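PDB 2PBP: enoyl-CoA hydratase subunit I from Geobacillus kaustophilus, which probably acts as a hydro-lyase of the crotonase family, adding water to the double bond of enoyl-CoA thioesters in fatty-acid beta-oxidation. Local coordinates for residues A9-A14 with E42-N47; G16-A21 with I53-R58; A122-E127 with N178-P183; K149-K154 with E172-V177. One frame throughout, in Å; residues are numbered along the deposited sequence.

Contact 1: A9-A14 with E42-N47; sequences ARQEGA and EAFDRN
The ring of Phe44 reaches from the last turn of its helix to strand 7-12, and its outer atoms do nearly all the touching. CZ lies 3.7 Å from the backbone O of Arg10 and 4.0 Å from CB of Ala9, while CE1 meets CG of Gln11 at 3.7 Å. All three partners approach the ring obliquely. The first torsion of Phe44 puts CG anti to the carbonyl carbon (chi1 -83°), on the side of the backbone N, which starts the side chain toward the strand. The buried ring is the tight part of the contact; the strand residues that meet it are exposed.

Gln11 spans both regimes. Its CG and CD lie against Phe44 CE1, with the amide plane turned 66° from the ring, and the chain runs on extended to a polar tip at the solvent side. There OE1 stays 4.2 Å from ND2 of Asn47, and a water joins the two: it donates to Gln11 OE1 at 2.9 Å and accepts from Asn47 ND2 at 2.7 Å. The other amide atom of Asn47, OD1, is taken by the backbone N of Lys49. The loose side is thus bridged by one water, with no direct hydrogen bond between the segments.

Strand 7-12 is an outermost strand of the six-stranded sheet within this chain, paired antiparallel with strand 15-20. Helix 31-46 packs against this margin, Phe44 also touching Ile18 of strand 15-20 and Val50 in the loop that follows the helix.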
loop_
_atom_site.group_PDB
_atom_site.type_symbol
_atom_site.label_atom_id
_atom_site.label_comp_id
_atom_site.label_asym_id
_atom_site.label_seq_id
_atom_site.Cartn_x
_atom_site.Cartn_y
_atom_site.Cartn_z
ATOM N N ALA A 9 -25.474 -17.451 7.318
ATOM C CA ALA A 9 -24.083 -17.530 7.750
ATOM C C ALA A 9 -23.680 -18.957 8.093
ATOM O O ALA A 9 -24.493 -19.748 8.576
ATOM C CB ALA A 9 -23.858 -16.619 8.955
ATOM N N ARG A 10 -22.418 -19.279 7.839
ATOM C CA ARG A 10 -21.887 -20.605 8.122
ATOM C C ARG A 10 -20.380 -20.519 8.289
ATOM O O ARG A 10 -19.765 -19.513 7.936
ATOM C CB ARG A 10 -22.222 -21.578 6.985
ATOM C CG ARG A 10 -21.569 -21.252 5.648
ATOM C CD ARG A 10 -22.083 -22.182 4.551
ATOM N NE ARG A 10 -21.538 -21.856 3.235
ATOM C CZ ARG A 10 -20.328 -22.210 2.810
ATOM N NH1 ARG A 10 -19.518 -22.912 3.595
ATOM N NH2 ARG A 10 -19.925 -21.855 1.597
ATOM N N GLN A 11 -19.785 -21.575 8.825
ATOM C CA GLN A 11 -18.347 -21.593 9.026
ATOM C C GLN A 11 -17.695 -22.799 8.378
ATOM O O GLN A 11 -18.248 -23.897 8.370
ATOM C CB GLN A 11 -18.022 -21.567 10.518
ATOM C CG GLN A 11 -18.525 -20.319 11.217
ATOM C CD GLN A 11 -18.305 -20.355 12.711
ATOM O OE1 GLN A 11 -17.168 -20.356 13.185
ATOM N NE2 GLN A 11 -19.398 -20.388 13.467
ATOM N N GLU A 12 -16.515 -22.572 7.819
ATOM C CA GLU A 12 -15.739 -23.617 7.171
ATOM C C GLU A 12 -14.344 -23.447 7.747
ATOM O O GLU A 12 -13.563 -22.622 7.275
ATOM C CB GLU A 12 -15.723 -23.405 5.655
ATOM C CG GLU A 12 -15.044 -24.513 4.867
ATOM C CD GLU A 12 -15.702 -25.865 5.075
ATOM O OE1 GLU A 12 -16.948 -25.940 4.993
ATOM O OE2 GLU A 12 -14.973 -26.852 5.313
ATOM N N GLY A 13 -14.039 -24.218 8.788
ATOM C CA GLY A 13 -12.743 -24.096 9.423
ATOM C C GLY A 13 -12.688 -22.756 10.136
ATOM O O GLY A 13 -13.587 -22.430 10.912
ATOM N N ALA A 14 -11.649 -21.972 9.867
ATOM C CA ALA A 14 -11.492 -20.662 10.496
ATOM C C ALA A 14 -12.041 -19.550 9.604
ATOM O O ALA A 14 -11.754 -18.371 9.816
ATOM C CB ALA A 14 -10.018 -20.406 10.799
ATOM N N GLU A 42 -20.266 -8.306 12.457
ATOM C CA GLU A 42 -19.734 -7.970 13.769
ATOM C C GLU A 42 -19.650 -9.215 14.651
ATOM O O GLU A 42 -18.743 -9.336 15.470
ATOM C CB GLU A 42 -20.581 -6.880 14.441
ATOM C CG GLU A 42 -20.534 -5.540 13.701
ATOM C CD GLU A 42 -21.166 -4.406 14.486
ATOM O OE1 GLU A 42 -22.095 -4.675 15.277
ATOM O OE2 GLU A 42 -20.747 -3.244 14.301
ATOM N N ALA A 43 -20.582 -10.145 14.465
ATOM C CA ALA A 43 -20.582 -11.380 15.243
ATOM C C ALA A 43 -19.326 -12.194 14.923
ATOM O O ALA A 43 -18.627 -12.657 15.825
ATOM C CB ALA A 43 -21.825 -12.192 14.932
ATOM N N PHE A 44 -19.045 -12.368 13.634
ATOM C CA PHE A 44 -17.860 -13.111 13.218
ATOM C C PHE A 44 -16.590 -12.352 13.610
ATOM O O PHE A 44 -15.570 -12.960 13.929
ATOM C CB PHE A 44 -17.853 -13.334 11.696
ATOM C CG PHE A 44 -18.681 -14.510 11.230
ATOM C CD1 PHE A 44 -18.863 -15.628 12.042
ATOM C CD2 PHE A 44 -19.224 -14.522 9.947
ATOM C CE1 PHE A 44 -19.568 -16.741 11.579
ATOM C CE2 PHE A 44 -19.931 -15.628 9.473
ATOM C CZ PHE A 44 -20.103 -16.741 10.292
ATOM N N ASP A 45 -16.653 -11.024 13.575
ATOM C CA ASP A 45 -15.500 -10.191 13.920
ATOM C C ASP A 45 -15.107 -10.384 15.385
ATOM O O ASP A 45 -13.921 -10.350 15.721
ATOM C CB ASP A 45 -15.815 -8.713 13.631
ATOM C CG ASP A 45 -14.574 -7.820 13.649
ATOM O OD1 ASP A 45 -13.459 -8.304 13.363
ATOM O OD2 ASP A 45 -14.718 -6.611 13.931
ATOM N N ARG A 46 -16.101 -10.605 16.245
ATOM C CA ARG A 46 -15.862 -10.808 17.677
ATOM C C ARG A 46 -15.431 -12.242 18.007
ATOM O O ARG A 46 -14.880 -12.497 19.079
ATOM C CB ARG A 46 -17.125 -10.489 18.486
ATOM C CG ARG A 46 -17.668 -9.075 18.334
ATOM C CD ARG A 46 -18.808 -8.824 19.323
ATOM N NE ARG A 46 -19.983 -9.664 19.080
ATOM C CZ ARG A 46 -21.008 -9.321 18.302
ATOM N NH1 ARG A 46 -21.015 -8.149 17.683
ATOM N NH2 ARG A 46 -22.031 -10.150 18.147
ATOM N N ASN A 47 -15.694 -13.171 17.090
ATOM C CA ASN A 47 -15.355 -14.584 17.275
ATOM C C ASN A 47 -13.891 -14.842 16.909
ATOM O O ASN A 47 -13.526 -14.820 15.736
ATOM C CB ASN A 47 -16.260 -15.451 16.388
ATOM C CG ASN A 47 -16.163 -16.935 16.714
ATOM O OD1 ASN A 47 -15.152 -17.409 17.230
ATOM N ND2 ASN A 47 -17.218 -17.677 16.395
HETATM O O HOH W 1 -17.149 -20.408 16.087
#

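Contact 2: G16-A21 with I53-R58; sequences GIIELA and IVLTGR
Glu19 and Arg58 cross at about a right angle at the end of two parallel strands, with carboxylate and guanidinium planes 77° apart. NE of Arg58 gives its hydrogen to OE2 of Glu19 at 3.1 Å; OE2 lies at the guanidinium edge, almost in its plane, yet is itself met from above the carboxylate plane. A weak bond from Arg58 NH2 to Glu19 OE1 completes the salt bridge, and CB of Ala21 sits over the centre of one guanidinium face. An alanine in place of Glu19 would probably leave the Arg58 guanidinium without this charged mate and freer to turn.

Among the apolar pairs the side chains lie side by side, pointing the same way. The second torsion of Ile17 (chi2 -59°) brings CD1 to Val54 CB, a tight 3.3 Å. On the opposite face, which packs against helix 31-46, Ile18 sets CB 3.7 Å from Leu55 CD2 and CD1 4.1 Å from Ile53 CG2.

Between the two faces run the backbone bonds: Val54 N to Gly16 O (2.8 Å), Ile18 N to Val54 O, Thr56 N to Ile18 O, Leu20 N to Thr56 O and Arg58 N to Leu20 O. Parallel strands 15-20 and 52-57, joined through helix 31-46, form a beta-alpha-beta crossover of the crotonase fold.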
loop_
_atom_site.group_PDB
_atom_site.type_symbol
_atom_site.label_atom_id
_atom_site.label_comp_id
_atom_site.label_asym_id
_atom_site.label_seq_id
_atom_site.Cartn_x
_atom_site.Cartn_y
_atom_site.Cartn_z
ATOM N N GLY A 16 -15.375 -17.593 8.138
ATOM C CA GLY A 16 -16.791 -17.349 8.340
ATOM C C GLY A 16 -17.362 -16.862 7.023
ATOM O O GLY A 16 -16.809 -15.952 6.403
ATOM N N ILE A 17 -18.459 -17.475 6.587
ATOM C CA ILE A 17 -19.089 -17.097 5.328
ATOM C C ILE A 17 -20.458 -16.462 5.551
ATOM O O ILE A 17 -21.285 -16.983 6.300
ATOM C CB ILE A 17 -19.275 -18.329 4.390
ATOM C CG1 ILE A 17 -17.938 -19.047 4.183
ATOM C CG2 ILE A 17 -19.853 -17.887 3.054
ATOM C CD1 ILE A 17 -16.777 -18.233 3.570
ATOM N N ILE A 18 -20.687 -15.328 4.902
ATOM C CA ILE A 18 -21.972 -14.658 4.988
ATOM C C ILE A 18 -22.503 -14.580 3.560
ATOM O O ILE A 18 -21.921 -13.917 2.698
ATOM C CB ILE A 18 -21.845 -13.239 5.575
ATOM C CG1 ILE A 18 -21.380 -13.328 7.036
ATOM C CG2 ILE A 18 -23.181 -12.522 5.478
ATOM C CD1 ILE A 18 -20.888 -12.013 7.635
ATOM N N GLU A 19 -23.597 -15.285 3.309
ATOM C CA GLU A 19 -24.201 -15.313 1.987
ATOM C C GLU A 19 -25.494 -14.513 1.971
ATOM O O GLU A 19 -26.429 -14.823 2.710
ATOM C CB GLU A 19 -24.474 -16.769 1.579
ATOM C CG GLU A 19 -25.344 -16.934 0.343
ATOM C CD GLU A 19 -25.639 -18.394 0.030
ATOM O OE1 GLU A 19 -25.707 -19.203 0.980
ATOM O OE2 GLU A 19 -25.818 -18.728 -1.160
ATOM N N LEU A 20 -25.540 -13.468 1.149
ATOM C CA LEU A 20 -26.759 -12.671 1.038
ATOM C C LEU A 20 -27.769 -13.652 0.454
ATOM O O LEU A 20 -27.499 -14.285 -0.571
ATOM C CB LEU A 20 -26.546 -11.481 0.098
ATOM C CG LEU A 20 -25.329 -10.607 0.428
ATOM C CD1 LEU A 20 -25.367 -9.335 -0.408
ATOM C CD2 LEU A 20 -25.325 -10.265 1.908
ATOM N N ALA A 21 -28.924 -13.777 1.102
ATOM C CA ALA A 21 -29.929 -14.742 0.673
ATOM C C ALA A 21 -31.276 -14.218 0.177
ATOM O O ALA A 21 -32.326 -14.729 0.575
ATOM C CB ALA A 21 -30.158 -15.752 1.792
ATOM N N ILE A 53 -13.319 -13.503 6.966
ATOM C CA ILE A 53 -14.745 -13.408 6.694
ATOM C C ILE A 53 -14.916 -13.242 5.191
ATOM O O ILE A 53 -14.251 -12.410 4.574
ATOM C CB ILE A 53 -15.369 -12.185 7.408
ATOM C CG1 ILE A 53 -15.213 -12.333 8.924
ATOM C CG2 ILE A 53 -16.836 -12.033 7.013
ATOM C CD1 ILE A 53 -15.471 -11.058 9.725
ATOM N N VAL A 54 -15.796 -14.045 4.606
ATOM C CA VAL A 54 -16.064 -13.973 3.174
ATOM C C VAL A 54 -17.522 -13.590 2.943
ATOM O O VAL A 54 -18.424 -14.184 3.534
ATOM C CB VAL A 54 -15.790 -15.328 2.477
ATOM C CG1 VAL A 54 -16.250 -15.275 1.021
ATOM C CG2 VAL A 54 -14.306 -15.657 2.549
ATOM N N LEU A 55 -17.740 -12.587 2.100
ATOM C CA LEU A 55 -19.086 -12.140 1.770
ATOM C C LEU A 55 -19.361 -12.535 0.327
ATOM O O LEU A 55 -18.505 -12.367 -0.542
ATOM C CB LEU A 55 -19.212 -10.619 1.879
ATOM C CG LEU A 55 -18.874 -9.907 3.187
ATOM C CD1 LEU A 55 -19.210 -8.428 3.036
ATOM C CD2 LEU A 55 -19.654 -10.517 4.337
ATOM N N THR A 56 -20.553 -13.061 0.074
ATOM C CA THR A 56 -20.917 -13.442 -1.279
ATOM C C THR A 56 -22.436 -13.432 -1.408
ATOM O O THR A 56 -23.152 -13.365 -0.407
ATOM C CB THR A 56 -20.358 -14.838 -1.639
ATOM O OG1 THR A 56 -20.373 -15.002 -3.061
ATOM C CG2 THR A 56 -21.194 -15.938 -1.000
ATOM N N GLY A 57 -22.926 -13.485 -2.639
ATOM C CA GLY A 57 -24.360 -13.466 -2.851
ATOM C C GLY A 57 -24.911 -14.740 -3.452
ATOM O O GLY A 57 -24.226 -15.444 -4.194
ATOM N N ARG A 58 -26.159 -15.045 -3.120
ATOM C CA ARG A 58 -26.817 -16.230 -3.645
ATOM C C ARG A 58 -27.471 -15.850 -4.968
ATOM O O ARG A 58 -27.949 -14.728 -5.132
ATOM C CB ARG A 58 -27.873 -16.721 -2.652
ATOM C CG ARG A 58 -28.586 -18.001 -3.061
ATOM C CD ARG A 58 -29.579 -18.432 -1.987
ATOM N NE ARG A 58 -28.917 -18.761 -0.727
ATOM C CZ ARG A 58 -29.561 -19.086 0.391
ATOM N NH1 ARG A 58 -30.887 -19.121 0.409
ATOM N NH2 ARG A 58 -28.880 -19.380 1.489
#

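Contact 3: A122-E127 with N178-P183; sequences ASSAAE and NRVVSP
Ser123 turns its side chain to the ring of Pro183. CB lies 4.0 Å from the backbone O of Val181, and OG, anti to the backbone N (chi1 158°), comes to 3.2 Å from Pro183 CG and 3.4 Å from Pro183 CA. The same oxygen accepts a hydrogen bond from the backbone N of Ala125 at 2.8 Å, which makes an ST turn and ties down the start of the type I turn running from Ser123 to Ala126. An alanine at Ser123 would probably leave the Ala125 N-H without this acceptor and open a gap beside the proline ring.

The proline is also met by the turn itself, CB of Ala125 standing 4.1 Å from Pro183 CG. Before the turn the two chains run as parallel strands. Ala122 N donates to Arg179 O at 2.9 Å, nearly straight at 174°, and Ala122 O accepts from Val181 N. That carbonyl also draws a CA-H...O contact from Val180, while Val180 CG1 packs 3.6 Å from it.

Strand 179-181 is the outermost strand on this side of the six-stranded sheet within the chain, next to strand 119-123. Helix 186-198 covers the face that carries Ser123 and Val181, both touching Leu186, and Arg179 forms a salt bridge with its Glu189. Val180, on the other face, packs on Ala168 and Glu172 of helix 168-173.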
loop_
_atom_site.group_PDB
_atom_site.type_symbol
_atom_site.label_atom_id
_atom_site.label_comp_id
_atom_site.label_asym_id
_atom_site.label_seq_id
_atom_site.Cartn_x
_atom_site.Cartn_y
_atom_site.Cartn_z
ATOM N N ALA A 122 -13.328 -11.868 -7.928
ATOM C CA ALA A 122 -14.516 -11.774 -8.760
ATOM C C ALA A 122 -14.665 -12.842 -9.822
ATOM O O ALA A 122 -13.687 -13.379 -10.341
ATOM C CB ALA A 122 -14.571 -10.394 -9.419
ATOM N N SER A 123 -15.923 -13.136 -10.128
ATOM C CA SER A 123 -16.284 -14.090 -11.162
ATOM C C SER A 123 -16.299 -13.314 -12.471
ATOM O O SER A 123 -16.281 -12.082 -12.473
ATOM C CB SER A 123 -17.683 -14.653 -10.901
ATOM O OG SER A 123 -18.259 -15.164 -12.094
ATOM N N SER A 124 -16.329 -14.039 -13.582
ATOM C CA SER A 124 -16.392 -13.406 -14.888
ATOM C C SER A 124 -17.813 -12.874 -15.068
ATOM O O SER A 124 -18.086 -12.069 -15.953
ATOM C CB SER A 124 -16.064 -14.422 -15.985
ATOM O OG SER A 124 -14.730 -14.885 -15.881
ATOM N N ALA A 125 -18.718 -13.341 -14.214
ATOM C CA ALA A 125 -20.115 -12.932 -14.262
ATOM C C ALA A 125 -20.312 -11.599 -13.545
ATOM O O ALA A 125 -21.406 -11.035 -13.553
ATOM C CB ALA A 125 -20.989 -13.999 -13.610
ATOM N N ALA A 126 -19.245 -11.095 -12.930
ATOM C CA ALA A 126 -19.323 -9.852 -12.168
ATOM C C ALA A 126 -19.199 -8.554 -12.955
ATOM O O ALA A 126 -18.427 -8.444 -13.906
ATOM C CB ALA A 126 -18.279 -9.873 -11.051
ATOM N N GLU A 127 -19.975 -7.568 -12.522
ATOM C CA GLU A 127 -19.976 -6.234 -13.106
ATOM C C GLU A 127 -20.137 -5.288 -11.926
ATOM O O GLU A 127 -20.880 -5.582 -10.996
ATOM C CB GLU A 127 -21.138 -6.052 -14.083
ATOM C CG GLU A 127 -20.894 -6.656 -15.458
ATOM C CD GLU A 127 -21.897 -6.166 -16.488
ATOM O OE1 GLU A 127 -23.091 -6.510 -16.369
ATOM O OE2 GLU A 127 -21.489 -5.431 -17.414
ATOM N N ASN A 178 -8.746 -8.110 -6.970
ATOM C CA ASN A 178 -7.473 -8.812 -6.835
ATOM C C ASN A 178 -7.264 -9.920 -7.867
ATOM O O ASN A 178 -6.145 -10.133 -8.341
ATOM C CB ASN A 178 -7.346 -9.367 -5.415
ATOM C CG ASN A 178 -7.187 -8.262 -4.373
ATOM O OD1 ASN A 178 -6.095 -7.725 -4.178
ATOM N ND2 ASN A 178 -8.282 -7.909 -3.713
ATOM N N ARG A 179 -8.334 -10.628 -8.211
ATOM C CA ARG A 179 -8.247 -11.690 -9.205
ATOM C C ARG A 179 -9.620 -12.040 -9.757
ATOM O O ARG A 179 -10.642 -11.843 -9.093
ATOM C CB ARG A 179 -7.598 -12.944 -8.611
ATOM C CG ARG A 179 -8.473 -13.708 -7.638
ATOM C CD ARG A 179 -7.814 -15.014 -7.217
ATOM N NE ARG A 179 -7.438 -15.836 -8.364
ATOM C CZ ARG A 179 -7.043 -17.104 -8.279
ATOM N NH1 ARG A 179 -6.975 -17.701 -7.096
ATOM N NH2 ARG A 179 -6.715 -17.774 -9.376
ATOM N N VAL A 180 -9.631 -12.563 -10.978
ATOM C CA VAL A 180 -10.865 -12.941 -11.648
ATOM C C VAL A 180 -10.810 -14.416 -12.029
ATOM O O VAL A 180 -9.796 -14.898 -12.535
ATOM C CB VAL A 180 -11.071 -12.104 -12.930
ATOM C CG1 VAL A 180 -12.376 -12.486 -13.605
ATOM C CG2 VAL A 180 -11.050 -10.620 -12.586
ATOM N N VAL A 181 -11.898 -15.130 -11.772
ATOM C CA VAL A 181 -11.973 -16.547 -12.106
ATOM C C VAL A 181 -13.347 -16.875 -12.669
ATOM O O VAL A 181 -14.302 -16.122 -12.483
ATOM C CB VAL A 181 -11.715 -17.436 -10.872
ATOM C CG1 VAL A 181 -10.275 -17.266 -10.403
ATOM C CG2 VAL A 181 -12.685 -17.076 -9.759
ATOM N N SER A 182 -13.439 -18.001 -13.366
ATOM C CA SER A 182 -14.700 -18.427 -13.954
ATOM C C SER A 182 -15.734 -18.627 -12.846
ATOM O O SER A 182 -15.390 -18.978 -11.718
ATOM C CB SER A 182 -14.495 -19.727 -14.736
ATOM O OG SER A 182 -15.643 -20.047 -15.501
ATOM N N PRO A 183 -17.021 -18.403 -13.157
ATOM C CA PRO A 183 -18.117 -18.551 -12.192
ATOM C C PRO A 183 -18.098 -19.798 -11.312
ATOM O O PRO A 183 -18.233 -19.700 -10.091
ATOM C CB PRO A 183 -19.358 -18.495 -13.078
ATOM C CG PRO A 183 -18.944 -17.536 -14.142
ATOM C CD PRO A 183 -17.539 -17.985 -14.472
#

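Contact 4: K149-K154 with E172-V177; sequences KLIGPK and EQLGIV
Two helix ends meet here: the close of helix 143-151, where the chain turns at Gly152 into helix 153-162, and the Schellman motif that ends helix 168-173 at Gly175. The contact between them is apolar, with no hydrogen bond across it.

Ile151 is the hub. Its methyl CG2, anti to the carbonyl carbon, points into the other segment and meets two residues, CB of Leu174 at 3.7 Å and CD1 of Ile176 at 3.8 Å. CG1 of the same isoleucine takes the more hindered place between backbone N and carbonyl carbon (chi1 65°). Leu174 also brings CD1 within 4.1 Å of that methyl. Leu150 adds a looser touch, its CD1 lying 4.2 Å from Ile176 CG1, the two side chains meeting at a slant. The result is a small cluster of branched side chains, Ile151 and Ile176 buried and the two leucines partly exposed, in which the CG2 methyl of Ile151 takes most of the contacts.

Both glycines have positive phi, 88° in each case, where a side chain would jam against the preceding carbonyl O. At Gly175, one of the two bonds back into the last turn runs from its N to Glu172 O at 3.0 Å.

Ile151 also packs on Trp159, Leu150 and Ile176 both reach Leu115 of helix 109-115, and Leu150 touches Pro153 of the second subunit. The arrangement is that of a glycine-terminated helix end, a Schellman motif, set into the helical packing of a crotonase-fold subunit.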
loop_
_atom_site.group_PDB
_atom_site.type_symbol
_atom_site.label_atom_id
_atom_site.label_comp_id
_atom_site.label_asym_id
_atom_site.label_seq_id
_atom_site.Cartn_x
_atom_site.Cartn_y
_atom_site.Cartn_z
ATOM N N LYS A 149 -10.287 7.106 -4.308
ATOM C CA LYS A 149 -8.998 6.803 -3.698
ATOM C C LYS A 149 -8.294 5.675 -4.445
ATOM O O LYS A 149 -7.067 5.654 -4.534
ATOM C CB LYS A 149 -9.173 6.425 -2.224
ATOM C CG LYS A 149 -9.618 7.586 -1.341
ATOM C CD LYS A 149 -9.533 7.231 0.134
ATOM C CE LYS A 149 -9.991 8.386 1.018
ATOM N NZ LYS A 149 -9.164 9.616 0.842
ATOM N N LEU A 150 -9.066 4.746 -4.997
ATOM C CA LEU A 150 -8.483 3.624 -5.719
ATOM C C LEU A 150 -8.028 3.914 -7.146
ATOM O O LEU A 150 -6.965 3.452 -7.559
ATOM C CB LEU A 150 -9.459 2.445 -5.748
ATOM C CG LEU A 150 -9.667 1.681 -4.439
ATOM C CD1 LEU A 150 -10.811 0.691 -4.603
ATOM C CD2 LEU A 150 -8.380 0.954 -4.062
ATOM N N ILE A 151 -8.819 4.672 -7.903
ATOM C CA ILE A 151 -8.461 4.936 -9.293
ATOM C C ILE A 151 -8.265 6.393 -9.713
ATOM O O ILE A 151 -8.045 6.675 -10.894
ATOM C CB ILE A 151 -9.492 4.252 -10.239
ATOM C CG1 ILE A 151 -10.881 4.869 -10.076
ATOM C CG2 ILE A 151 -9.616 2.776 -9.876
ATOM C CD1 ILE A 151 -11.853 4.585 -11.223
ATOM N N GLY A 152 -8.344 7.315 -8.759
ATOM C CA GLY A 152 -8.156 8.720 -9.080
ATOM C C GLY A 152 -9.439 9.421 -9.491
ATOM O O GLY A 152 -10.371 8.769 -9.954
ATOM N N PRO A 153 -9.511 10.754 -9.354
ATOM C CA PRO A 153 -10.711 11.518 -9.717
ATOM C C PRO A 153 -11.085 11.545 -11.200
ATOM O O PRO A 153 -12.270 11.593 -11.540
ATOM C CB PRO A 153 -10.403 12.911 -9.177
ATOM C CG PRO A 153 -8.925 13.008 -9.367
ATOM C CD PRO A 153 -8.445 11.653 -8.881
ATOM N N LYS A 154 -10.086 11.525 -12.078
ATOM C CA LYS A 154 -10.343 11.558 -13.520
ATOM C C LYS A 154 -11.155 10.339 -13.964
ATOM O O LYS A 154 -12.180 10.465 -14.641
ATOM C CB LYS A 154 -9.017 11.616 -14.295
ATOM C CG LYS A 154 -8.224 12.914 -14.113
ATOM C CD LYS A 154 -8.812 14.054 -14.941
ATOM C CE LYS A 154 -8.044 15.358 -14.751
ATOM N NZ LYS A 154 -8.245 15.950 -13.391
ATOM N N GLU A 172 -9.991 -5.305 -12.271
ATOM C CA GLU A 172 -8.736 -5.915 -11.850
ATOM C C GLU A 172 -7.554 -5.095 -12.350
ATOM O O GLU A 172 -6.586 -4.887 -11.624
ATOM C CB GLU A 172 -8.619 -7.345 -12.383
ATOM C CG GLU A 172 -7.271 -7.980 -12.070
ATOM C CD GLU A 172 -7.126 -9.368 -12.649
ATOM O OE1 GLU A 172 -7.399 -9.534 -13.854
ATOM O OE2 GLU A 172 -6.732 -10.290 -11.899
ATOM N N GLN A 173 -7.639 -4.627 -13.590
ATOM C CA GLN A 173 -6.568 -3.825 -14.172
ATOM C C GLN A 173 -6.396 -2.516 -13.402
ATOM O O GLN A 173 -5.287 -1.988 -13.298
ATOM C CB GLN A 173 -6.871 -3.513 -15.641
ATOM C CG GLN A 173 -7.081 -4.731 -16.538
ATOM C CD GLN A 173 -5.876 -5.656 -16.590
ATOM O OE1 GLN A 173 -5.771 -6.606 -15.810
ATOM N NE2 GLN A 173 -4.956 -5.376 -17.506
ATOM N N LEU A 174 -7.498 -2.002 -12.861
ATOM C CA LEU A 174 -7.476 -0.756 -12.102
ATOM C C LEU A 174 -7.029 -0.955 -10.659
ATOM O O LEU A 174 -6.795 0.014 -9.936
ATOM C CB LEU A 174 -8.861 -0.097 -12.130
ATOM C CG LEU A 174 -9.331 0.453 -13.481
ATOM C CD1 LEU A 174 -10.783 0.895 -13.382
ATOM C CD2 LEU A 174 -8.443 1.616 -13.902
ATOM N N GLY A 175 -6.907 -2.210 -10.235
ATOM C CA GLY A 175 -6.471 -2.478 -8.878
ATOM C C GLY A 175 -7.596 -2.531 -7.862
ATOM O O GLY A 175 -7.359 -2.461 -6.655
ATOM N N ILE A 176 -8.828 -2.635 -8.353
ATOM C CA ILE A 176 -9.990 -2.718 -7.477
ATOM C C ILE A 176 -10.220 -4.184 -7.108
ATOM O O ILE A 176 -10.490 -4.508 -5.949
ATOM C CB ILE A 176 -11.249 -2.170 -8.175
ATOM C CG1 ILE A 176 -11.039 -0.694 -8.532
ATOM C CG2 ILE A 176 -12.463 -2.347 -7.269
ATOM C CD1 ILE A 176 -12.056 -0.120 -9.516
ATOM N N VAL A 177 -10.115 -5.057 -8.106
ATOM C CA VAL A 177 -10.294 -6.494 -7.917
ATOM C C VAL A 177 -8.927 -7.178 -7.899
ATOM O O VAL A 177 -8.054 -6.864 -8.711
ATOM C CB VAL A 177 -11.166 -7.102 -9.043
ATOM C CG1 VAL A 177 -11.045 -8.624 -9.047
ATOM C CG2 VAL A 177 -12.627 -6.701 -8.835
#

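Contacts 1, 2 and 3 all belong to the six-stranded sheet. Contact 2 is buried in its interior; contacts 1 and 3 sit at its two outermost strands, centres about 24 Å apart, contact 1 at the surface and contact 3 partly buried. The helix of contact 1 connects the two strands of contact 2, and the contacts touch through Phe44 and Ile18. Contact 4, also buried, joins helix ends across the chain's centre from contacts 1 and 2, yet is nested within the loop closed by contact 3 and touches it. Chemistry follows place: regular backbone bonding with a terminal salt bridge in contact 2, a water bridge in contact 1, two backbone bonds across contact 3 beside a serine turn packed on a proline, purely apolar packing in contact 4.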